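Local coordinates for protein-glutamine gamma-glutamyltransferase 2 (Pagrus major, PDB 1G0D) that cross-links proteins by joining peptide-bound glutamine to lysine side chains or other primary amines, probably in a calcium-dependent manner, at residues A[53-58]-A[72-77]; A[57-62]-A[111-116]; A[503-508]-A[527-532]; A[491-496]-A[537-542]; A[596-601]-A[652-657]. All blocks are in the same frame, centred on the assembly; numbering follows the deposited sequence.

Contact 1: residues A[53-58]-A[72-77]; sequences KHHLEL and VQKEHG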
# COMPACT_ATOMS: atom_id res chain seq x y z
N LYS A 53 1.21 42.14 39.00
CA LYS A 53 0.72 40.89 39.53
C LYS A 53 -0.06 40.05 38.51
O LYS A 53 -0.90 39.21 38.87
CB LYS A 53 -0.13 41.16 40.78
CG LYS A 53 0.68 41.74 41.96
CD LYS A 53 -0.23 42.24 43.11
CE LYS A 53 0.55 42.77 44.32
NZ LYS A 53 -0.35 42.93 45.50
N HIS A 54 0.25 40.27 37.24
CA HIS A 54 -0.38 39.55 36.14
C HIS A 54 0.51 38.42 35.63
O HIS A 54 1.73 38.58 35.52
CB HIS A 54 -0.66 40.53 35.00
CG HIS A 54 -1.83 41.42 35.26
ND1 HIS A 54 -2.42 41.52 36.50
CD2 HIS A 54 -2.54 42.23 34.44
CE1 HIS A 54 -3.45 42.34 36.43
NE2 HIS A 54 -3.54 42.79 35.19
N HIS A 55 -0.08 37.29 35.29
CA HIS A 55 0.72 36.17 34.83
C HIS A 55 0.09 35.54 33.61
O HIS A 55 -1.06 35.78 33.33
CB HIS A 55 0.87 35.16 35.96
CG HIS A 55 -0.34 34.29 36.17
ND1 HIS A 55 -1.56 34.80 36.55
CD2 HIS A 55 -0.52 32.96 36.00
CE1 HIS A 55 -2.45 33.82 36.60
NE2 HIS A 55 -1.84 32.70 36.28
N LEU A 56 0.85 34.73 32.86
CA LEU A 56 0.32 34.05 31.67
C LEU A 56 -0.31 32.69 32.02
O LEU A 56 0.12 31.99 32.95
CB LEU A 56 1.40 33.85 30.57
CG LEU A 56 2.03 35.03 29.83
CD1 LEU A 56 2.88 34.55 28.65
CD2 LEU A 56 0.95 35.95 29.37
N GLU A 57 -1.33 32.34 31.23
CA GLU A 57 -2.08 31.10 31.37
C GLU A 57 -2.25 30.53 29.96
O GLU A 57 -2.51 31.26 29.01
CB GLU A 57 -3.43 31.41 31.98
CG GLU A 57 -4.03 30.27 32.70
CD GLU A 57 -3.36 30.07 34.02
OE1 GLU A 57 -3.54 30.93 34.90
OE2 GLU A 57 -2.64 29.06 34.18
N LEU A 58 -2.09 29.22 29.82
CA LEU A 58 -2.23 28.60 28.49
C LEU A 58 -3.22 27.45 28.46
O LEU A 58 -3.12 26.51 29.25
CB LEU A 58 -0.87 28.08 28.00
CG LEU A 58 -0.03 28.98 27.08
CD1 LEU A 58 0.38 30.19 27.88
CD2 LEU A 58 1.20 28.24 26.54
N VAL A 72 -2.63 23.79 29.93
CA VAL A 72 -1.21 23.49 30.03
C VAL A 72 -0.50 24.01 31.33
O VAL A 72 -0.55 25.20 31.65
CB VAL A 72 -0.52 24.04 28.77
CG1 VAL A 72 0.95 23.76 28.80
CG2 VAL A 72 -1.12 23.40 27.56
N GLN A 73 0.16 23.08 32.05
CA GLN A 73 0.90 23.36 33.29
C GLN A 73 1.94 24.48 33.20
O GLN A 73 2.50 24.73 32.15
CB GLN A 73 1.64 22.11 33.74
CG GLN A 73 0.79 20.99 34.29
CD GLN A 73 1.64 19.73 34.51
OE1 GLN A 73 1.60 19.09 35.57
NE2 GLN A 73 2.42 19.37 33.49
N LYS A 74 2.24 25.09 34.34
CA LYS A 74 3.19 26.20 34.40
C LYS A 74 4.65 25.82 34.39
O LYS A 74 5.52 26.66 34.05
CB LYS A 74 2.89 27.10 35.60
CG LYS A 74 3.06 28.61 35.30
CD LYS A 74 1.83 29.19 34.58
CE LYS A 74 0.60 29.21 35.48
NZ LYS A 74 -0.55 29.84 34.78
N GLU A 75 4.94 24.59 34.79
CA GLU A 75 6.31 24.13 34.73
C GLU A 75 6.45 22.66 35.06
O GLU A 75 5.53 21.88 34.76
CB GLU A 75 7.21 24.97 35.64
CG GLU A 75 8.17 25.92 34.86
CD GLU A 75 9.37 25.22 34.21
OE1 GLU A 75 9.65 24.05 34.54
OE2 GLU A 75 10.06 25.82 33.35
N HIS A 76 7.57 22.30 35.66
CA HIS A 76 7.90 20.92 36.07
C HIS A 76 6.60 20.14 36.02
O HIS A 76 5.98 19.91 37.07
CB HIS A 76 8.47 20.91 37.50
CG HIS A 76 9.82 21.56 37.63
ND1 HIS A 76 10.24 22.22 38.77
CD2 HIS A 76 10.83 21.65 36.76
CE1 HIS A 76 11.45 22.70 38.59
NE2 HIS A 76 11.83 22.37 37.37
N GLY A 77 6.19 19.75 34.83
CA GLY A 77 4.93 19.03 34.69
C GLY A 77 5.09 17.52 34.83
O GLY A 77 6.22 17.06 35.01
O HOH W 1 -1.20 27.52 31.95

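Contact 2: residues A[57-62]-A[111-116]; sequences ELVLHL and AVLVMS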
# COMPACT_ATOMS: atom_id res chain seq x y z
N GLU A 57 -1.33 32.34 31.23
CA GLU A 57 -2.08 31.10 31.37
C GLU A 57 -2.25 30.53 29.96
O GLU A 57 -2.51 31.26 29.01
CB GLU A 57 -3.43 31.41 31.98
CG GLU A 57 -4.03 30.27 32.70
CD GLU A 57 -3.36 30.07 34.02
OE1 GLU A 57 -3.54 30.93 34.90
OE2 GLU A 57 -2.64 29.06 34.18
N LEU A 58 -2.09 29.22 29.82
CA LEU A 58 -2.23 28.60 28.49
C LEU A 58 -3.22 27.45 28.46
O LEU A 58 -3.12 26.51 29.25
CB LEU A 58 -0.87 28.08 28.00
CG LEU A 58 -0.03 28.98 27.08
CD1 LEU A 58 0.38 30.19 27.88
CD2 LEU A 58 1.20 28.24 26.54
N VAL A 59 -4.18 27.52 27.55
CA VAL A 59 -5.11 26.42 27.41
C VAL A 59 -5.28 26.02 25.95
O VAL A 59 -5.38 26.87 25.06
CB VAL A 59 -6.47 26.73 28.09
CG1 VAL A 59 -6.62 28.18 28.26
CG2 VAL A 59 -7.61 26.11 27.32
N LEU A 60 -5.29 24.71 25.73
CA LEU A 60 -5.40 24.13 24.41
C LEU A 60 -6.81 23.65 24.09
O LEU A 60 -7.51 23.16 24.95
CB LEU A 60 -4.45 22.95 24.32
CG LEU A 60 -2.95 23.18 24.39
CD1 LEU A 60 -2.27 21.89 24.75
CD2 LEU A 60 -2.45 23.65 23.04
N HIS A 61 -7.21 23.77 22.83
CA HIS A 61 -8.55 23.32 22.42
C HIS A 61 -8.44 22.40 21.22
O HIS A 61 -7.76 22.71 20.23
CB HIS A 61 -9.46 24.50 22.06
CG HIS A 61 -9.54 25.55 23.12
ND1 HIS A 61 -10.47 25.52 24.13
CD2 HIS A 61 -8.74 26.62 23.38
CE1 HIS A 61 -10.25 26.50 24.98
NE2 HIS A 61 -9.20 27.19 24.54
N LEU A 62 -9.13 21.28 21.33
CA LEU A 62 -9.15 20.25 20.29
C LEU A 62 -10.62 19.95 19.91
O LEU A 62 -11.49 19.88 20.78
CB LEU A 62 -8.49 18.96 20.82
CG LEU A 62 -7.20 18.39 20.20
CD1 LEU A 62 -7.11 16.92 20.54
CD2 LEU A 62 -7.16 18.58 18.69
N ALA A 111 -4.87 29.11 23.09
CA ALA A 111 -5.32 30.33 23.72
C ALA A 111 -4.37 30.77 24.84
O ALA A 111 -4.35 30.15 25.90
CB ALA A 111 -6.71 30.13 24.27
N VAL A 112 -3.59 31.82 24.62
CA VAL A 112 -2.71 32.34 25.68
C VAL A 112 -3.49 33.46 26.46
O VAL A 112 -3.86 34.50 25.89
CB VAL A 112 -1.35 32.88 25.07
CG1 VAL A 112 -0.49 33.56 26.15
CG2 VAL A 112 -0.58 31.72 24.43
N LEU A 113 -3.78 33.21 27.74
CA LEU A 113 -4.51 34.18 28.57
C LEU A 113 -3.61 34.95 29.52
O LEU A 113 -2.76 34.36 30.18
CB LEU A 113 -5.54 33.50 29.46
CG LEU A 113 -6.84 32.83 29.06
CD1 LEU A 113 -7.25 33.07 27.63
CD2 LEU A 113 -6.61 31.37 29.32
N VAL A 114 -3.81 36.26 29.60
CA VAL A 114 -3.08 37.10 30.55
C VAL A 114 -4.09 37.36 31.66
O VAL A 114 -5.20 37.80 31.39
CB VAL A 114 -2.66 38.48 29.94
CG1 VAL A 114 -1.99 39.33 31.02
CG2 VAL A 114 -1.71 38.26 28.75
N MET A 115 -3.73 37.10 32.91
CA MET A 115 -4.69 37.31 33.96
C MET A 115 -4.31 38.05 35.20
O MET A 115 -3.15 38.04 35.63
CB MET A 115 -5.23 35.99 34.42
CG MET A 115 -6.00 35.31 33.38
SD MET A 115 -5.89 33.61 33.68
CE MET A 115 -5.50 33.58 35.51
N SER A 116 -5.34 38.65 35.79
CA SER A 116 -5.25 39.40 37.03
C SER A 116 -4.84 38.42 38.14
O SER A 116 -5.10 37.24 38.03
CB SER A 116 -6.62 39.98 37.34
OG SER A 116 -6.59 40.83 38.47

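Contact 3: residues A[503-508]-A[527-532]; sequences HAQLTM and TISVTV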
# COMPACT_ATOMS: atom_id res chain seq x y z
N HIS A 503 4.77 -44.05 -19.37
CA HIS A 503 3.78 -43.56 -20.31
C HIS A 503 2.68 -42.88 -19.49
O HIS A 503 2.17 -43.45 -18.54
CB HIS A 503 3.21 -44.75 -21.11
CG HIS A 503 4.03 -46.01 -21.04
ND1 HIS A 503 5.12 -46.23 -21.87
CD2 HIS A 503 3.91 -47.12 -20.28
CE1 HIS A 503 5.62 -47.43 -21.63
NE2 HIS A 503 4.90 -47.99 -20.67
N ALA A 504 2.33 -41.66 -19.86
CA ALA A 504 1.30 -40.94 -19.11
C ALA A 504 0.44 -40.05 -20.01
O ALA A 504 0.69 -39.90 -21.21
CB ALA A 504 1.95 -40.13 -17.98
N GLN A 505 -0.61 -39.49 -19.42
CA GLN A 505 -1.51 -38.64 -20.18
C GLN A 505 -1.24 -37.22 -19.76
O GLN A 505 -1.35 -36.88 -18.58
CB GLN A 505 -2.96 -39.00 -19.86
CG GLN A 505 -3.97 -38.61 -20.94
CD GLN A 505 -3.92 -39.53 -22.14
OE1 GLN A 505 -3.71 -40.74 -21.99
NE2 GLN A 505 -4.10 -38.97 -23.33
N LEU A 506 -0.94 -36.38 -20.74
CA LEU A 506 -0.60 -35.01 -20.48
C LEU A 506 -1.65 -34.00 -20.94
O LEU A 506 -1.77 -33.71 -22.13
CB LEU A 506 0.73 -34.73 -21.18
CG LEU A 506 1.69 -33.58 -20.89
CD1 LEU A 506 1.74 -32.66 -22.10
CD2 LEU A 506 1.28 -32.83 -19.66
N THR A 507 -2.40 -33.46 -20.00
CA THR A 507 -3.41 -32.45 -20.33
C THR A 507 -2.87 -31.03 -20.10
O THR A 507 -2.33 -30.74 -19.04
CB THR A 507 -4.64 -32.62 -19.45
OG1 THR A 507 -5.08 -33.98 -19.48
CG2 THR A 507 -5.74 -31.67 -19.90
N MET A 508 -3.05 -30.14 -21.07
CA MET A 508 -2.59 -28.76 -20.93
C MET A 508 -3.69 -27.77 -21.31
O MET A 508 -4.40 -27.98 -22.29
CB MET A 508 -1.40 -28.50 -21.83
CG MET A 508 -0.49 -29.65 -21.97
SD MET A 508 0.54 -29.26 -23.38
CE MET A 508 0.47 -30.80 -24.33
N THR A 527 -4.82 -32.35 -24.97
CA THR A 527 -4.36 -33.52 -24.23
C THR A 527 -3.52 -34.40 -25.13
O THR A 527 -3.90 -34.69 -26.25
CB THR A 527 -5.50 -34.35 -23.69
OG1 THR A 527 -6.04 -33.69 -22.54
CG2 THR A 527 -5.00 -35.72 -23.27
N ILE A 528 -2.37 -34.82 -24.62
CA ILE A 528 -1.46 -35.64 -25.39
C ILE A 528 -1.17 -36.90 -24.64
O ILE A 528 -1.36 -36.97 -23.43
CB ILE A 528 -0.12 -34.90 -25.65
CG1 ILE A 528 0.14 -34.83 -27.14
CG2 ILE A 528 1.04 -35.61 -24.94
CD1 ILE A 528 -0.93 -34.09 -27.93
N SER A 529 -0.72 -37.90 -25.37
CA SER A 529 -0.33 -39.15 -24.74
C SER A 529 1.17 -39.12 -24.85
O SER A 529 1.74 -38.82 -25.90
CB SER A 529 -0.91 -40.36 -25.47
OG SER A 529 -2.06 -40.82 -24.77
N VAL A 530 1.81 -39.44 -23.74
CA VAL A 530 3.24 -39.34 -23.68
C VAL A 530 3.93 -40.59 -23.15
O VAL A 530 3.38 -41.31 -22.30
CB VAL A 530 3.57 -38.07 -22.81
CG1 VAL A 530 4.35 -38.42 -21.56
CG2 VAL A 530 4.29 -37.07 -23.63
N THR A 531 5.11 -40.89 -23.71
CA THR A 531 5.92 -41.98 -23.16
C THR A 531 7.30 -41.37 -23.08
O THR A 531 7.95 -41.11 -24.09
CB THR A 531 5.97 -43.29 -23.99
OG1 THR A 531 6.68 -44.28 -23.22
CG2 THR A 531 6.64 -43.07 -25.35
N VAL A 532 7.71 -41.07 -21.86
CA VAL A 532 8.99 -40.47 -21.66
C VAL A 532 9.89 -41.49 -21.02
O VAL A 532 9.58 -42.08 -19.99
CB VAL A 532 8.86 -39.23 -20.82
CG1 VAL A 532 10.20 -38.51 -20.79
CG2 VAL A 532 7.79 -38.33 -21.41

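Contact 4: residues A[491-496]-A[537-542]; sequences IVEVKN and AHKEVM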
# COMPACT_ATOMS: atom_id res chain seq x y z
N ILE A 491 6.63 -23.89 -23.22
CA ILE A 491 6.92 -25.32 -23.15
C ILE A 491 6.47 -25.93 -21.85
O ILE A 491 6.56 -25.31 -20.78
CB ILE A 491 8.41 -25.60 -23.31
CG1 ILE A 491 8.87 -25.05 -24.63
CG2 ILE A 491 8.67 -27.08 -23.29
CD1 ILE A 491 9.46 -23.72 -24.43
N VAL A 492 5.95 -27.15 -21.95
CA VAL A 492 5.50 -27.93 -20.81
C VAL A 492 6.44 -29.13 -20.88
O VAL A 492 6.35 -29.93 -21.79
CB VAL A 492 4.02 -28.41 -20.98
CG1 VAL A 492 3.62 -29.31 -19.83
CG2 VAL A 492 3.10 -27.20 -21.00
N GLU A 493 7.37 -29.23 -19.92
CA GLU A 493 8.31 -30.32 -19.95
C GLU A 493 8.09 -31.32 -18.84
O GLU A 493 7.97 -30.96 -17.69
CB GLU A 493 9.72 -29.77 -19.89
CG GLU A 493 10.77 -30.81 -19.54
CD GLU A 493 12.18 -30.25 -19.56
OE1 GLU A 493 12.86 -30.41 -20.60
OE2 GLU A 493 12.61 -29.67 -18.53
N VAL A 494 8.04 -32.59 -19.22
CA VAL A 494 7.87 -33.70 -18.30
C VAL A 494 9.24 -34.36 -18.17
O VAL A 494 9.78 -34.82 -19.16
CB VAL A 494 6.89 -34.75 -18.88
CG1 VAL A 494 6.70 -35.85 -17.88
CG2 VAL A 494 5.56 -34.10 -19.29
N LYS A 495 9.82 -34.39 -16.98
CA LYS A 495 11.13 -35.00 -16.83
C LYS A 495 10.99 -36.30 -16.11
O LYS A 495 10.58 -36.34 -14.97
CB LYS A 495 12.10 -34.12 -15.99
CG LYS A 495 12.98 -33.10 -16.77
CD LYS A 495 13.14 -31.73 -16.04
CE LYS A 495 11.81 -31.24 -15.35
NZ LYS A 495 10.87 -30.40 -16.17
N ASN A 496 11.34 -37.38 -16.78
CA ASN A 496 11.28 -38.65 -16.11
C ASN A 496 12.66 -38.91 -15.52
O ASN A 496 13.57 -39.28 -16.24
CB ASN A 496 10.90 -39.76 -17.11
CG ASN A 496 10.89 -41.13 -16.47
OD1 ASN A 496 11.20 -41.29 -15.29
ND2 ASN A 496 10.53 -42.15 -17.25
N ALA A 537 13.72 -36.38 -20.99
CA ALA A 537 12.60 -35.46 -20.76
C ALA A 537 11.83 -35.10 -22.02
O ALA A 537 12.44 -34.71 -23.02
CB ALA A 537 13.09 -34.17 -20.09
N HIS A 538 10.51 -35.19 -21.96
CA HIS A 538 9.66 -34.85 -23.11
C HIS A 538 9.18 -33.40 -23.04
O HIS A 538 8.61 -32.97 -22.04
CB HIS A 538 8.45 -35.80 -23.16
CG HIS A 538 7.36 -35.36 -24.09
ND1 HIS A 538 7.33 -35.72 -25.42
CD2 HIS A 538 6.27 -34.58 -23.89
CE1 HIS A 538 6.27 -35.19 -26.00
NE2 HIS A 538 5.61 -34.49 -25.09
N LYS A 539 9.40 -32.65 -24.11
CA LYS A 539 8.98 -31.26 -24.16
C LYS A 539 7.86 -31.03 -25.18
O LYS A 539 8.04 -31.28 -26.37
CB LYS A 539 10.15 -30.36 -24.52
CG LYS A 539 11.24 -30.28 -23.48
CD LYS A 539 12.08 -29.03 -23.72
CE LYS A 539 13.53 -29.19 -23.25
NZ LYS A 539 14.41 -28.07 -23.75
N GLU A 540 6.72 -30.55 -24.71
CA GLU A 540 5.58 -30.25 -25.57
C GLU A 540 5.41 -28.75 -25.58
O GLU A 540 5.69 -28.07 -24.60
CB GLU A 540 4.30 -30.90 -25.05
CG GLU A 540 4.00 -32.24 -25.69
CD GLU A 540 3.20 -32.12 -26.96
OE1 GLU A 540 3.83 -32.02 -28.03
OE2 GLU A 540 1.95 -32.11 -26.89
N VAL A 541 4.95 -28.24 -26.71
CA VAL A 541 4.73 -26.81 -26.87
C VAL A 541 3.27 -26.43 -27.10
O VAL A 541 2.47 -27.17 -27.69
CB VAL A 541 5.57 -26.29 -28.06
CG1 VAL A 541 5.22 -24.85 -28.35
CG2 VAL A 541 7.05 -26.43 -27.74
N MET A 542 2.90 -25.26 -26.59
CA MET A 542 1.56 -24.75 -26.77
C MET A 542 1.75 -23.37 -27.31
O MET A 542 2.37 -22.54 -26.67
CB MET A 542 0.85 -24.70 -25.43
CG MET A 542 -0.54 -24.07 -25.47
SD MET A 542 -1.43 -24.34 -23.90
CE MET A 542 -0.17 -25.30 -22.97

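Contact 5: residues A[596-601]-A[652-657]; sequences VVWEPL and SPMRTG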
# COMPACT_ATOMS: atom_id res chain seq x y z
N VAL A 596 16.13 22.90 -11.81
CA VAL A 596 16.20 23.86 -10.72
C VAL A 596 14.82 24.24 -10.24
O VAL A 596 13.95 24.41 -11.07
CB VAL A 596 16.87 25.14 -11.20
CG1 VAL A 596 16.73 26.23 -10.13
CG2 VAL A 596 18.32 24.84 -11.53
N VAL A 597 14.63 24.37 -8.91
CA VAL A 597 13.32 24.72 -8.32
C VAL A 597 12.74 25.98 -8.91
O VAL A 597 13.47 26.97 -9.10
CB VAL A 597 13.37 24.96 -6.82
CG1 VAL A 597 12.14 24.35 -6.16
CG2 VAL A 597 14.64 24.41 -6.24
N TRP A 598 11.44 25.93 -9.19
CA TRP A 598 10.73 27.06 -9.76
C TRP A 598 11.29 27.55 -11.08
O TRP A 598 11.07 28.69 -11.45
CB TRP A 598 10.75 28.20 -8.79
CG TRP A 598 10.18 27.80 -7.50
CD1 TRP A 598 10.75 27.94 -6.28
CD2 TRP A 598 8.87 27.26 -7.27
NE1 TRP A 598 9.89 27.53 -5.30
CE2 TRP A 598 8.73 27.10 -5.87
CE3 TRP A 598 7.81 26.89 -8.11
CZ2 TRP A 598 7.56 26.60 -5.29
CZ3 TRP A 598 6.65 26.38 -7.53
CH2 TRP A 598 6.53 26.24 -6.12
N GLU A 599 12.02 26.67 -11.77
CA GLU A 599 12.62 26.96 -13.05
C GLU A 599 11.95 26.02 -14.05
O GLU A 599 12.00 24.79 -13.92
CB GLU A 599 14.12 26.65 -12.99
CG GLU A 599 15.06 27.61 -13.70
CD GLU A 599 15.80 28.49 -12.72
OE1 GLU A 599 15.13 29.31 -12.05
OE2 GLU A 599 17.04 28.36 -12.62
N PRO A 600 11.27 26.59 -15.05
CA PRO A 600 10.57 25.84 -16.09
C PRO A 600 11.41 24.83 -16.83
O PRO A 600 12.46 25.17 -17.36
CB PRO A 600 10.06 26.93 -17.02
CG PRO A 600 9.87 28.12 -16.10
CD PRO A 600 11.05 28.04 -15.19
N LEU A 601 10.94 23.58 -16.88
CA LEU A 601 11.67 22.53 -17.60
C LEU A 601 10.71 21.70 -18.44
O LEU A 601 9.48 21.77 -18.24
CB LEU A 601 12.45 21.60 -16.65
CG LEU A 601 11.79 21.07 -15.39
CD1 LEU A 601 10.64 20.16 -15.75
CD2 LEU A 601 12.82 20.33 -14.58
N SER A 652 7.51 23.47 -13.72
CA SER A 652 8.56 23.97 -12.84
C SER A 652 8.57 23.22 -11.50
O SER A 652 7.65 23.39 -10.69
CB SER A 652 8.34 25.46 -12.59
OG SER A 652 8.70 26.23 -13.74
N PRO A 653 9.62 22.42 -11.23
CA PRO A 653 9.61 21.70 -9.96
C PRO A 653 9.14 22.57 -8.77
O PRO A 653 9.22 23.79 -8.81
CB PRO A 653 11.04 21.19 -9.84
CG PRO A 653 11.47 21.00 -11.26
CD PRO A 653 10.85 22.15 -12.00
N MET A 654 8.61 21.93 -7.74
CA MET A 654 8.11 22.67 -6.61
C MET A 654 9.06 22.62 -5.43
O MET A 654 9.20 23.59 -4.70
CB MET A 654 6.76 22.12 -6.22
CG MET A 654 5.70 22.46 -7.20
SD MET A 654 4.16 21.63 -6.86
CE MET A 654 4.59 19.84 -7.11
N ARG A 655 9.70 21.49 -5.22
CA ARG A 655 10.64 21.35 -4.13
C ARG A 655 11.96 20.79 -4.66
O ARG A 655 12.05 20.18 -5.74
CB ARG A 655 10.08 20.42 -3.03
CG ARG A 655 8.93 20.98 -2.17
CD ARG A 655 8.46 19.95 -1.14
NE ARG A 655 7.53 18.97 -1.69
CZ ARG A 655 7.44 17.70 -1.30
NH1 ARG A 655 8.23 17.24 -0.35
NH2 ARG A 655 6.56 16.88 -1.85
N THR A 656 13.00 21.01 -3.89
CA THR A 656 14.30 20.56 -4.31
C THR A 656 14.50 19.14 -3.83
O THR A 656 13.71 18.64 -3.04
CB THR A 656 15.35 21.53 -3.75
OG1 THR A 656 16.65 20.97 -3.97
CG2 THR A 656 15.12 21.82 -2.26
N GLY A 657 15.52 18.46 -4.34
CA GLY A 657 15.77 17.09 -3.92
C GLY A 657 15.87 16.06 -5.03
O GLY A 657 15.75 16.40 -6.22

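Contact 1: residues A[53-58]-A[72-77]
Lys-74 doubles back from the loop after edge strand 68-72 and sets its ammonium group between a main-chain carbonyl and a carboxylate of strand 55-62. NZ gives a 2.9 Å hydrogen bond to Leu-56 O, in the carbonyl plane and on a lone pair. The same NZ forms a salt bridge with Glu-57 OE2, but the modelled 2.3 Å between NZ and OE2 is too short to be taken literally. Bends in the lysine chain at chi2 (80°, placing CD) and chi3 (67°, placing CE) bring it round, and it crosses the glutamate at about a right angle. Glu-57 is held from its other oxygen too: His-55 NE2 donates to Glu-57 OE1 over 2.8 Å, arriving from above the carboxylate plane. The imidazole turns an edge to the lysine, with His-55 CD2 3.4 Å from Lys-74 NZ. At the far end Val-72 N bonds to Leu-58 O at 2.8 Å. Leu-58 CB and Val-72 CB meet at 4.1 Å on the buried side, where Leu-58 also touches Leu-97. A water accepts from Leu-58 N at 2.9 Å and lies beside Glu-57 OE2 and Val-72 O. In this outer part of the N-terminal beta-sandwich, a lysine and a histidine on one carboxylate would probably favour its ionised form, and the ammonium group ties the loop to the strand through both a carboxylate and a main-chain carbonyl.

Contact 2: residues A[57-62]-A[111-116]
Leu-58 and Val-112 lie side by side and point the same way, a non-hydrogen-bonded pair between neighbouring antiparallel strands, 55-62 and 106-115, of the N-terminal beta-sandwich. Leu-58 CG and CD1 lie against Val-112 CG2, with CG 3.9 Å from it. On the other face of the sheet the pairings are slanted. Val-59 and Leu-113 cross obliquely, and Val-59 CG1 presses to 3.4 Å from Leu-113 CD2; this is tight, and the Val-59 chi1 of 21°, which places CG1, is close to eclipsed. Next along that face, the sulphur SD of Met-115 lies 3.7 Å from Glu-57 CB, while its methyl CE comes to 3.4 Å from Glu-57 OE1. The carboxylate itself turns to Lys-74 and His-55 for its polar partners. His-61 meets the small Ala-111 with its ring edge: the methyl CB lies near the ring plane, 3.9 Å from NE2, while ND1 is hydrogen-bonded to Asp-66. Glu-57 and Leu-113 exchange two main-chain hydrogen bonds, as do Val-59 and Ala-111. Of these four, the straightest runs from Val-59 N to Ala-111 O, 3.1 Å long with 174° at the hydrogen.

Contact 3: residues A[503-508]-A[527-532]
Val-530 O is gripped from two neighbouring residues of strand 502-513: Ala-504 N donates a hydrogen bond of 2.7 Å, and His-503 CA brings a C-H contact of 3.0 Å. Val-530 N returns a bond to Ala-504 O, and Leu-506 and Ile-528 exchange a second such pair, which fixes the register of this beta hairpin. Three polar pairs cross on one face. His-503 ND1 and Thr-531 OG1 are 2.8 Å apart and hydrogen-bonded, either one being able to donate; the hydroxyl sits at the ring edge, near its plane, and the two side chains run side by side in the same direction. Gln-505 bends at chi2 (75°), which swings CD over toward the other strand. Its NE2 then makes a weak hydrogen bond to Ser-529 OG at 3.1 Å and lies 3.4 Å from the methyl CG2 of Thr-527, the glutamine and threonine side chains crossing at about a right angle. Thr-507 OG1 and Thr-527 OG1 share a hydrogen bond of 3.2 Å whose direction is open. The opposite face is mainly apolar. There Leu-506 CB rests 3.9 Å from Ile-528 CG2, and Met-508 CE also touches Ile-528; Val-530 on this face packs against His-538, and Leu-506 against Leu-565. Met-508 is about 7 Å, side chain to side chain, from Ile-477, which probably belongs to the GTP site. The hairpin thus has two chemical sides: side-chain hydrogen bonds, one short and the others longer or weak, add to the main-chain bonds on the more exposed face, while aliphatic groups turn into the first C-terminal beta-barrel.

Contact 4: residues A[491-496]-A[537-542]
Glu-493 and Lys-539 run side by side and point the same way across an antiparallel strand pair, 488-496 with 536-544, in the first C-terminal beta-barrel. Both chains are extended beyond CG, yet the charges do not join: Glu-493 OE1 is 3.0 Å from Lys-539 CE but 4.2 Å from Lys-539 NZ, beyond a salt bridge. Ile-491 also touches the lysine near its root, its CG2 lying 3.8 Å from Lys-539 CB, and its CG1 reaches Val-541 CG2 at 3.9 Å. At the opposite end, Ala-537 CB packs against Lys-495 CG at 3.5 Å.

The next shell explains how the glutamate is held. Glu-493 OE2 forms a salt bridge of 3.0 Å with Lys-495 NZ, approached on the anti side. It makes a second one with Lys-478, a residue of the probable GTP site. Lys-495 gets there by folding back, with CE placed by a chi3 of -40°. An alanine in place of Glu-493 would probably leave the ammonium groups of Lys-495 and Lys-478 without their shared carboxylate. On the reverse face Val-492 and Val-494 touch Leu-475, and Glu-540 turns to Lys-526 for a salt bridge. Between the two faces Val-494 and His-538 exchange main-chain bonds, as do Val-492 and Glu-540, where Val-492 N meets Glu-540 O at 2.8 Å and 173° at the hydrogen.

Contact 5: residues A[596-601]-A[652-657]
A type II turn from Val-596 to Glu-599 presents Trp-598 N to Pro-653 O, and the two form a 3.1 Å hydrogen bond, the one main-chain hydrogen bond between the two segments. The indole of Trp-598 then lies over the opposite loop. Met-654 CA sits beneath the six-membered ring, 4.1 Å from its centroid and 17° off the normal, a CH-pi contact. Pro-653 O and Met-654 O lie under the same face, each offset toward the rim, and Met-654 CG adds an apolar touch at 4.0 Å from Trp-598 CH2. Past the turn, Leu-601 and Pro-653 meet tip to tip, with Leu-601 CD2 3.6 Å from Pro-653 CG. Chi1 of 45° puts Leu-601 CG between the backbone N and the carbonyl carbon, facing the proline ring. An alanine at Leu-601 would probably leave a gap beside Pro-653 CG and CD. Ser-652 OG packs on the Pro-600 ring, 3.2 Å from Pro-600 CG, and Val-597 CG2 leans on Thr-656 CB at 3.9 Å. Beyond the contact, Arg-655 makes salt bridges to Glu-181, Glu-158 and Glu-26. The whole is a pair of inter-strand loops clasped at one end of the C-terminal immunoglobulin-like beta-sandwich.

How the contacts relate
Along the chain the contacts fall into three groups. Contacts 1 and 2 share strand 55-62, with centres 9 Å apart, and join it to strand 106-115 on one side and to the end of strand 68-72 and its following loop on the other. Contacts 3 and 4 lie at the opposite end of the elongated monomer, about 80 to 87 Å away between centres. Contact 3 is nested inside the loop closed by contact 4, and the two meet face to face through Val-530 and His-538 in the same barrel. Contact 5 comes last, in the C-terminal domain, 42 to 63 Å from the others between centres. None includes catalytic Cys-272, His-332 or Asp-355; all five lie in the beta domains that accompany the catalytic core.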